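Side-chain contacts in molybdopterin biosynthesis moeA protein (Pyrococcus horikoshii, PDB 1WU2), which probably takes part in molybdenum cofactor biosynthesis, as a MoeA-family protein thought to promote insertion of molybdenum into molybdopterin: residues Glu12-Leu17 against Val311-Ala316; Phe307-Lys312 against Tyr375-Glu380. All coordinates share one frame; numbering follows the deposited sequence.

In the fold
Contact 1 and contact 2 share helix 300-319, and their centres lie about 10 Å apart. Along the chain, 12-17 comes first, on helix 10-20; the two overlapping segments 307-312 and 311-316 follow on the shared helix; 375-380 comes last, on strand 374-378. The shared helix meets helix 10-20 through His-313 and Ala-314, and strand 374-378 through Asn-308, Leu-309 and Lys-312. The contacts also touch directly: Leu-14 CD1 packs 3.4 Å from the Leu-309 backbone O. In family terms, one helix of the probable molybdopterin-binding domain joins parts of the MoeA N-terminal and C-terminal regions, which are widely separated in sequence.

Contact 1 of 2, residues Glu12-Leu17 against Val311-Ala316; sequences EALKLL and VKHALA
Leu-17 and Ala-314 make the closer of the two meetings between these helices. The leucine reaches across with one methyl branch, CD2, which comes to rest 4.1 Å from Ala-314 CB. With CG anti to the backbone N (chi1 -173°), the branched end extends from helix 10-20 and sets CD2 against the alanine. Ala-314 offers only a methyl, a size consistent with the shorter CA separation here, 7.9 Å between Leu-17 and Ala-314.

One turn earlier on the same face of helix 10-20, Leu-14 points the same way, but at a larger partner. Leu-14 CD1 approaches the imidazole ring obliquely and stops 4.5 Å from His-313 CD2, so this is a light contact. The Leu-14 and His-313 CA atoms are correspondingly wider apart, at 8.8 Å. The polar partner of the imidazole lies outside the two segments: ND1 is hydrogen-bonded to Tyr-324 OH, which would limit the turning of the ring, while the carbon CD2 is what the leucine meets.

No hydrogen bond or salt bridge crosses between the segments, and just 120 Å² is buried, counting both sides. Much of the packing around the pair is aromatic. Phe-310, a little earlier on helix 300-319, touches Ala-13, Leu-14 and Leu-17, and Phe-294 of strand 293-295 and Phe-276 of strand 276-277 also press on Leu-17. Ala-314 shares the Phe-294 contact, so the leucine and the alanine lie against a common aromatic neighbour.

This is apolar helix-helix packing, with leucines spaced i, i+3 on one helix facing consecutive residues of the other; it seats the N-terminal helix of MoeA against a helix of the probable molybdopterin-binding domain.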
ATOM      1  N   GLU A  12     -11.884  -5.967 -24.115  1.00 32.70           N
ATOM      2  CA  GLU A  12     -13.289  -6.327 -24.316  1.00 32.71           C
ATOM      3  C   GLU A  12     -13.811  -7.159 -23.145  1.00 32.34           C
ATOM      4  O   GLU A  12     -14.954  -6.987 -22.725  1.00 32.26           O
ATOM      5  CB  GLU A  12     -13.486  -7.106 -25.623  1.00 32.90           C
ATOM      6  CG  GLU A  12     -14.950  -7.427 -25.926  1.00 33.83           C
ATOM      7  CD  GLU A  12     -15.167  -8.152 -27.246  1.00 35.08           C
ATOM      8  OE1 GLU A  12     -14.178  -8.535 -27.911  1.00 35.98           O
ATOM      9  OE2 GLU A  12     -16.346  -8.343 -27.618  1.00 36.21           O
ATOM     10  N   ALA A  13     -12.975  -8.061 -22.636  1.00 31.98           N
ATOM     11  CA  ALA A  13     -13.350  -8.940 -21.529  1.00 31.88           C
ATOM     12  C   ALA A  13     -13.512  -8.160 -20.232  1.00 31.65           C
ATOM     13  O   ALA A  13     -14.374  -8.476 -19.420  1.00 31.61           O
ATOM     14  CB  ALA A  13     -12.307 -10.034 -21.337  1.00 31.87           C
ATOM     15  N   LEU A  14     -12.673  -7.145 -20.045  1.00 31.42           N
ATOM     16  CA  LEU A  14     -12.691  -6.344 -18.831  1.00 31.27           C
ATOM     17  C   LEU A  14     -13.924  -5.453 -18.823  1.00 31.13           C
ATOM     18  O   LEU A  14     -14.499  -5.209 -17.771  1.00 30.88           O
ATOM     19  CB  LEU A  14     -11.418  -5.495 -18.720  1.00 31.25           C
ATOM     20  CG  LEU A  14     -11.286  -4.638 -17.457  1.00 31.12           C
ATOM     21  CD1 LEU A  14     -11.148  -5.520 -16.219  1.00 31.21           C
ATOM     22  CD2 LEU A  14     -10.113  -3.668 -17.574  1.00 30.95           C
ATOM     23  N   LYS A  15     -14.326  -4.980 -19.999  1.00 31.04           N
ATOM     24  CA  LYS A  15     -15.519  -4.145 -20.125  1.00 31.16           C
ATOM     25  C   LYS A  15     -16.799  -4.958 -19.910  1.00 30.82           C
ATOM     26  O   LYS A  15     -17.723  -4.495 -19.248  1.00 30.73           O
ATOM     27  CB  LYS A  15     -15.559  -3.464 -21.496  1.00 31.34           C
ATOM     28  CG  LYS A  15     -16.524  -2.284 -21.578  1.00 32.29           C
ATOM     29  CD  LYS A  15     -17.361  -2.315 -22.853  1.00 33.60           C
ATOM     30  CE  LYS A  15     -17.988  -0.955 -23.153  1.00 34.20           C
ATOM     31  NZ  LYS A  15     -19.091  -0.618 -22.213  1.00 34.33           N
ATOM     32  N   LEU A  16     -16.850  -6.159 -20.479  1.00 30.43           N
ATOM     33  CA  LEU A  16     -18.017  -7.027 -20.342  1.00 30.21           C
ATOM     34  C   LEU A  16     -18.222  -7.379 -18.875  1.00 29.99           C
ATOM     35  O   LEU A  16     -19.342  -7.334 -18.369  1.00 29.93           O
ATOM     36  CB  LEU A  16     -17.845  -8.314 -21.164  1.00 30.24           C
ATOM     37  CG  LEU A  16     -18.011  -8.217 -22.683  1.00 30.03           C
ATOM     38  CD1 LEU A  16     -17.528  -9.496 -23.359  1.00 29.62           C
ATOM     39  CD2 LEU A  16     -19.457  -7.930 -23.068  1.00 30.16           C
ATOM     40  N   LEU A  17     -17.119  -7.706 -18.205  1.00 29.75           N
ATOM     41  CA  LEU A  17     -17.111  -8.058 -16.790  1.00 29.76           C
ATOM     42  C   LEU A  17     -17.527  -6.897 -15.887  1.00 29.81           C
ATOM     43  O   LEU A  17     -18.389  -7.057 -15.029  1.00 29.82           O
ATOM     44  CB  LEU A  17     -15.713  -8.541 -16.389  1.00 29.76           C
ATOM     45  CG  LEU A  17     -15.546  -9.103 -14.971  1.00 29.72           C
ATOM     46  CD1 LEU A  17     -14.710 -10.376 -14.991  1.00 29.92           C
ATOM     47  CD2 LEU A  17     -14.921  -8.081 -14.031  1.00 29.55           C
ATOM     48  N   VAL A 311     -10.289  -9.245 -11.018  1.00 23.34           N
ATOM     49  CA  VAL A 311     -10.929  -9.181  -9.703  1.00 23.43           C
ATOM     50  C   VAL A 311     -10.648  -7.858  -8.977  1.00 23.39           C
ATOM     51  O   VAL A 311     -11.560  -7.244  -8.431  1.00 23.00           O
ATOM     52  CB  VAL A 311     -10.502 -10.365  -8.799  1.00 23.38           C
ATOM     53  CG1 VAL A 311     -11.268 -10.334  -7.478  1.00 23.82           C
ATOM     54  CG2 VAL A 311     -10.729 -11.696  -9.504  1.00 23.38           C
ATOM     55  N   LYS A 312      -9.386  -7.437  -8.985  1.00 23.47           N
ATOM     56  CA  LYS A 312      -8.947  -6.197  -8.348  1.00 23.71           C
ATOM     57  C   LYS A 312      -9.798  -5.002  -8.790  1.00 23.80           C
ATOM     58  O   LYS A 312     -10.200  -4.187  -7.971  1.00 23.68           O
ATOM     59  CB  LYS A 312      -7.464  -5.945  -8.671  1.00 23.80           C
ATOM     60  CG  LYS A 312      -6.938  -4.577  -8.267  1.00 24.17           C
ATOM     61  CD  LYS A 312      -5.413  -4.511  -8.307  1.00 25.07           C
ATOM     62  CE  LYS A 312      -4.875  -4.312  -9.713  1.00 25.68           C
ATOM     63  NZ  LYS A 312      -3.568  -3.598  -9.723  1.00 26.25           N
ATOM     64  N   HIS A 313     -10.067  -4.914 -10.087  1.00 24.01           N
ATOM     65  CA  HIS A 313     -10.823  -3.798 -10.654  1.00 24.17           C
ATOM     66  C   HIS A 313     -12.326  -3.902 -10.407  1.00 24.28           C
ATOM     67  O   HIS A 313     -13.004  -2.884 -10.313  1.00 24.17           O
ATOM     68  CB  HIS A 313     -10.523  -3.676 -12.150  1.00 24.31           C
ATOM     69  CG  HIS A 313      -9.074  -3.455 -12.440  1.00 24.42           C
ATOM     70  ND1 HIS A 313      -8.382  -2.361 -11.968  1.00 25.39           N
ATOM     71  CD2 HIS A 313      -8.173  -4.207 -13.113  1.00 25.35           C
ATOM     72  CE1 HIS A 313      -7.122  -2.439 -12.355  1.00 25.55           C
ATOM     73  NE2 HIS A 313      -6.969  -3.551 -13.051  1.00 25.78           N
ATOM     74  N   ALA A 314     -12.840  -5.125 -10.302  1.00 24.55           N
ATOM     75  CA  ALA A 314     -14.244  -5.347  -9.949  1.00 24.88           C
ATOM     76  C   ALA A 314     -14.520  -4.929  -8.508  1.00 25.12           C
ATOM     77  O   ALA A 314     -15.496  -4.239  -8.233  1.00 25.22           O
ATOM     78  CB  ALA A 314     -14.624  -6.810 -10.153  1.00 24.88           C
ATOM     79  N   LEU A 315     -13.654  -5.356  -7.596  1.00 25.50           N
ATOM     80  CA  LEU A 315     -13.760  -4.999  -6.182  1.00 25.81           C
ATOM     81  C   LEU A 315     -13.690  -3.485  -5.973  1.00 26.05           C
ATOM     82  O   LEU A 315     -14.440  -2.929  -5.173  1.00 25.85           O
ATOM     83  CB  LEU A 315     -12.651  -5.680  -5.380  1.00 25.74           C
ATOM     84  CG  LEU A 315     -12.818  -7.188  -5.196  1.00 26.11           C
ATOM     85  CD1 LEU A 315     -11.495  -7.830  -4.816  1.00 25.98           C
ATOM     86  CD2 LEU A 315     -13.877  -7.490  -4.141  1.00 26.47           C
ATOM     87  N   ALA A 316     -12.788  -2.832  -6.702  1.00 26.37           N
ATOM     88  CA  ALA A 316     -12.635  -1.382  -6.634  1.00 26.59           C
ATOM     89  C   ALA A 316     -13.886  -0.666  -7.135  1.00 26.77           C
ATOM     90  O   ALA A 316     -14.271   0.359  -6.591  1.00 26.85           O
ATOM     91  CB  ALA A 316     -11.415  -0.938  -7.434  1.00 26.64           C
TER

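Contact 2 of 2, residues Phe307-Lys312 against Tyr375-Glu380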
ATOM      1  N   PHE A 307      -6.312 -12.192 -10.874  1.00 23.90           N
ATOM      2  CA  PHE A 307      -6.852 -11.366  -9.804  1.00 23.99           C
ATOM      3  C   PHE A 307      -6.550  -9.896 -10.074  1.00 23.92           C
ATOM      4  O   PHE A 307      -7.433  -9.053  -9.984  1.00 23.85           O
ATOM      5  CB  PHE A 307      -6.295 -11.776  -8.437  1.00 24.25           C
ATOM      6  CG  PHE A 307      -6.817 -10.932  -7.308  1.00 24.70           C
ATOM      7  CD1 PHE A 307      -7.962 -11.299  -6.622  1.00 24.97           C
ATOM      8  CD2 PHE A 307      -6.184  -9.748  -6.966  1.00 25.35           C
ATOM      9  CE1 PHE A 307      -8.455 -10.508  -5.604  1.00 25.27           C
ATOM     10  CE2 PHE A 307      -6.672  -8.954  -5.947  1.00 25.34           C
ATOM     11  CZ  PHE A 307      -7.808  -9.330  -5.266  1.00 25.43           C
ATOM     12  N   ASN A 308      -5.302  -9.600 -10.417  1.00 23.77           N
ATOM     13  CA  ASN A 308      -4.881  -8.227 -10.688  1.00 23.67           C
ATOM     14  C   ASN A 308      -5.528  -7.623 -11.934  1.00 23.50           C
ATOM     15  O   ASN A 308      -5.822  -6.427 -11.964  1.00 23.59           O
ATOM     16  CB  ASN A 308      -3.355  -8.156 -10.797  1.00 23.69           C
ATOM     17  CG  ASN A 308      -2.682  -8.123  -9.444  1.00 23.75           C
ATOM     18  OD1 ASN A 308      -2.629  -7.077  -8.798  1.00 24.49           O
ATOM     19  ND2 ASN A 308      -2.170  -9.268  -9.001  1.00 24.24           N
ATOM     20  N   LEU A 309      -5.773  -8.453 -12.943  1.00 23.27           N
ATOM     21  CA  LEU A 309      -6.304  -7.980 -14.223  1.00 23.28           C
ATOM     22  C   LEU A 309      -7.832  -7.905 -14.252  1.00 23.15           C
ATOM     23  O   LEU A 309      -8.392  -7.193 -15.081  1.00 22.89           O
ATOM     24  CB  LEU A 309      -5.807  -8.862 -15.381  1.00 23.25           C
ATOM     25  CG  LEU A 309      -4.312  -8.760 -15.699  1.00 23.65           C
ATOM     26  CD1 LEU A 309      -3.893  -9.852 -16.659  1.00 24.12           C
ATOM     27  CD2 LEU A 309      -3.965  -7.399 -16.279  1.00 24.26           C
ATOM     28  N   PHE A 310      -8.502  -8.619 -13.347  1.00 23.16           N
ATOM     29  CA  PHE A 310      -9.965  -8.674 -13.349  1.00 23.22           C
ATOM     30  C   PHE A 310     -10.555  -8.368 -11.979  1.00 23.32           C
ATOM     31  O   PHE A 310     -11.222  -7.352 -11.797  1.00 23.54           O
ATOM     32  CB  PHE A 310     -10.449 -10.050 -13.821  1.00 23.21           C
ATOM     33  CG  PHE A 310     -10.250 -10.290 -15.289  1.00 22.78           C
ATOM     34  CD1 PHE A 310      -9.347 -11.237 -15.735  1.00 22.47           C
ATOM     35  CD2 PHE A 310     -10.975  -9.570 -16.226  1.00 23.18           C
ATOM     36  CE1 PHE A 310      -9.168 -11.458 -17.091  1.00 22.69           C
ATOM     37  CE2 PHE A 310     -10.798  -9.791 -17.587  1.00 22.55           C
ATOM     38  CZ  PHE A 310      -9.896 -10.734 -18.015  1.00 22.03           C
ATOM     39  N   VAL A 311     -10.289  -9.245 -11.018  1.00 23.34           N
ATOM     40  CA  VAL A 311     -10.929  -9.181  -9.703  1.00 23.43           C
ATOM     41  C   VAL A 311     -10.648  -7.858  -8.977  1.00 23.39           C
ATOM     42  O   VAL A 311     -11.560  -7.244  -8.431  1.00 23.00           O
ATOM     43  CB  VAL A 311     -10.502 -10.365  -8.799  1.00 23.38           C
ATOM     44  CG1 VAL A 311     -11.268 -10.334  -7.478  1.00 23.82           C
ATOM     45  CG2 VAL A 311     -10.729 -11.696  -9.504  1.00 23.38           C
ATOM     46  N   LYS A 312      -9.386  -7.437  -8.985  1.00 23.47           N
ATOM     47  CA  LYS A 312      -8.947  -6.197  -8.348  1.00 23.71           C
ATOM     48  C   LYS A 312      -9.798  -5.002  -8.790  1.00 23.80           C
ATOM     49  O   LYS A 312     -10.200  -4.187  -7.971  1.00 23.68           O
ATOM     50  CB  LYS A 312      -7.464  -5.945  -8.671  1.00 23.80           C
ATOM     51  CG  LYS A 312      -6.938  -4.577  -8.267  1.00 24.17           C
ATOM     52  CD  LYS A 312      -5.413  -4.511  -8.307  1.00 25.07           C
ATOM     53  CE  LYS A 312      -4.875  -4.312  -9.713  1.00 25.68           C
ATOM     54  NZ  LYS A 312      -3.568  -3.598  -9.723  1.00 26.25           N
ATOM     55  N   TYR A 375       3.988  -5.428 -11.891  1.00 24.89           N
ATOM     56  CA  TYR A 375       3.750  -6.052 -13.176  1.00 24.80           C
ATOM     57  C   TYR A 375       3.666  -5.050 -14.316  1.00 25.01           C
ATOM     58  O   TYR A 375       3.345  -3.881 -14.126  1.00 24.89           O
ATOM     59  CB  TYR A 375       2.512  -6.956 -13.136  1.00 24.70           C
ATOM     60  CG  TYR A 375       1.189  -6.275 -12.857  1.00 24.11           C
ATOM     61  CD1 TYR A 375       0.358  -5.869 -13.900  1.00 23.77           C
ATOM     62  CD2 TYR A 375       0.744  -6.084 -11.554  1.00 23.37           C
ATOM     63  CE1 TYR A 375      -0.873  -5.274 -13.651  1.00 23.67           C
ATOM     64  CE2 TYR A 375      -0.487  -5.487 -11.293  1.00 23.73           C
ATOM     65  CZ  TYR A 375      -1.290  -5.086 -12.345  1.00 24.04           C
ATOM     66  OH  TYR A 375      -2.504  -4.494 -12.095  1.00 24.69           O
ATOM     67  N   LEU A 376       3.985  -5.546 -15.501  1.00 25.45           N
ATOM     68  CA  LEU A 376       3.927  -4.793 -16.735  1.00 25.84           C
ATOM     69  C   LEU A 376       2.910  -5.471 -17.641  1.00 26.21           C
ATOM     70  O   LEU A 376       2.860  -6.693 -17.717  1.00 26.11           O
ATOM     71  CB  LEU A 376       5.308  -4.790 -17.395  1.00 25.91           C
ATOM     72  CG  LEU A 376       5.386  -4.406 -18.873  1.00 25.81           C
ATOM     73  CD1 LEU A 376       5.021  -2.951 -19.056  1.00 25.96           C
ATOM     74  CD2 LEU A 376       6.775  -4.684 -19.404  1.00 26.63           C
ATOM     75  N   GLU A 377       2.109  -4.677 -18.335  1.00 27.00           N
ATOM     76  CA  GLU A 377       1.137  -5.203 -19.280  1.00 27.61           C
ATOM     77  C   GLU A 377       1.564  -4.845 -20.698  1.00 28.09           C
ATOM     78  O   GLU A 377       1.824  -3.680 -20.997  1.00 28.17           O
ATOM     79  CB  GLU A 377      -0.246  -4.641 -18.982  1.00 27.67           C
ATOM     80  CG  GLU A 377      -0.841  -5.149 -17.677  1.00 28.28           C
ATOM     81  CD  GLU A 377      -1.955  -4.260 -17.168  1.00 29.57           C
ATOM     82  OE1 GLU A 377      -3.092  -4.367 -17.681  1.00 30.83           O
ATOM     83  OE2 GLU A 377      -1.691  -3.443 -16.262  1.00 30.38           O
ATOM     84  N   ILE A 378       1.645  -5.858 -21.555  1.00 28.72           N
ATOM     85  CA  ILE A 378       1.987  -5.685 -22.960  1.00 29.15           C
ATOM     86  C   ILE A 378       0.756  -6.043 -23.792  1.00 29.67           C
ATOM     87  O   ILE A 378       0.348  -7.203 -23.806  1.00 29.53           O
ATOM     88  CB  ILE A 378       3.181  -6.587 -23.336  1.00 29.14           C
ATOM     89  CG1 ILE A 378       4.355  -6.344 -22.379  1.00 29.23           C
ATOM     90  CG2 ILE A 378       3.601  -6.342 -24.787  1.00 29.19           C
ATOM     91  CD1 ILE A 378       5.506  -7.321 -22.531  1.00 29.61           C
ATOM     92  N   PRO A 379       0.152  -5.064 -24.468  1.00 30.40           N
ATOM     93  CA  PRO A 379      -1.010  -5.328 -25.330  1.00 30.87           C
ATOM     94  C   PRO A 379      -0.751  -6.339 -26.451  1.00 31.57           C
ATOM     95  O   PRO A 379       0.395  -6.700 -26.740  1.00 31.42           O
ATOM     96  CB  PRO A 379      -1.337  -3.954 -25.924  1.00 30.84           C
ATOM     97  CG  PRO A 379      -0.717  -2.969 -25.006  1.00 30.79           C
ATOM     98  CD  PRO A 379       0.501  -3.632 -24.447  1.00 30.45           C
ATOM     99  N   GLU A 380      -1.840  -6.761 -27.087  1.00 32.47           N
ATOM    100  CA  GLU A 380      -1.827  -7.820 -28.095  1.00 33.16           C
ATOM    101  C   GLU A 380      -1.100  -7.409 -29.366  1.00 33.79           C
ATOM    102  O   GLU A 380      -0.472  -8.238 -30.018  1.00 33.87           O
ATOM    103  CB  GLU A 380      -3.258  -8.210 -28.461  1.00 33.29           C
ATOM    104  CG  GLU A 380      -4.040  -8.847 -27.325  1.00 33.70           C
ATOM    105  CD  GLU A 380      -4.990  -7.893 -26.617  1.00 34.55           C
ATOM    106  OE1 GLU A 380      -4.754  -6.665 -26.623  1.00 35.23           O
ATOM    107  OE2 GLU A 380      -5.985  -8.372 -26.036  1.00 34.65           O
TER
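The Tyr-375 ring meets Lys-312 at its edge, with NZ near the ring plane, and in the same plane the carboxylate carbon of Glu-377, from its own strand, also borders the ring. Asn-308 approaches obliquely, its amide plane turned 55° from the ring, and brings OD1 to 3.7 Å from Tyr-375 CE2. Phe-345 of strand 343-351 stacks on the tyrosine. On the helix, the Phe-307 ring carries Lys-312 N over the centre of one face.

The sole hydrogen bond between the segments runs from Lys-312 NZ to Tyr-375 OH, at 2.7 Å. The lysine chain starts out extended and bends at chi3 (80°), bringing the amine to the phenol as the two side chains come from opposite directions. Asn-308 ND2 is held separately, by the backbone O of Phe-304.

Leu-309 and Glu-377 slide past one another in opposite directions, with Leu-309 CD2 3.5 Å from Glu-377 OE1. That oxygen has its polar partner in Tyr-343 OH, so the leucine methyl merely packs beside it. The helix has a pi-type turn here, where Lys-312 N bonds to Phe-307 O at 2.7 Å.

A phenylalanine in place of Tyr-375 lacks the hydroxyl and would probably leave the Lys-312 amine with one partner fewer and the helix without its hydrogen bond to this strand.

Lys-312 NZ also makes a salt bridge to Glu-325, so its buried amine is gripped by a carboxylate and a phenol together. The ammonium would be expected to polarise the phenol oxygen, and the bond ties helix 300-319 to strand 374-378.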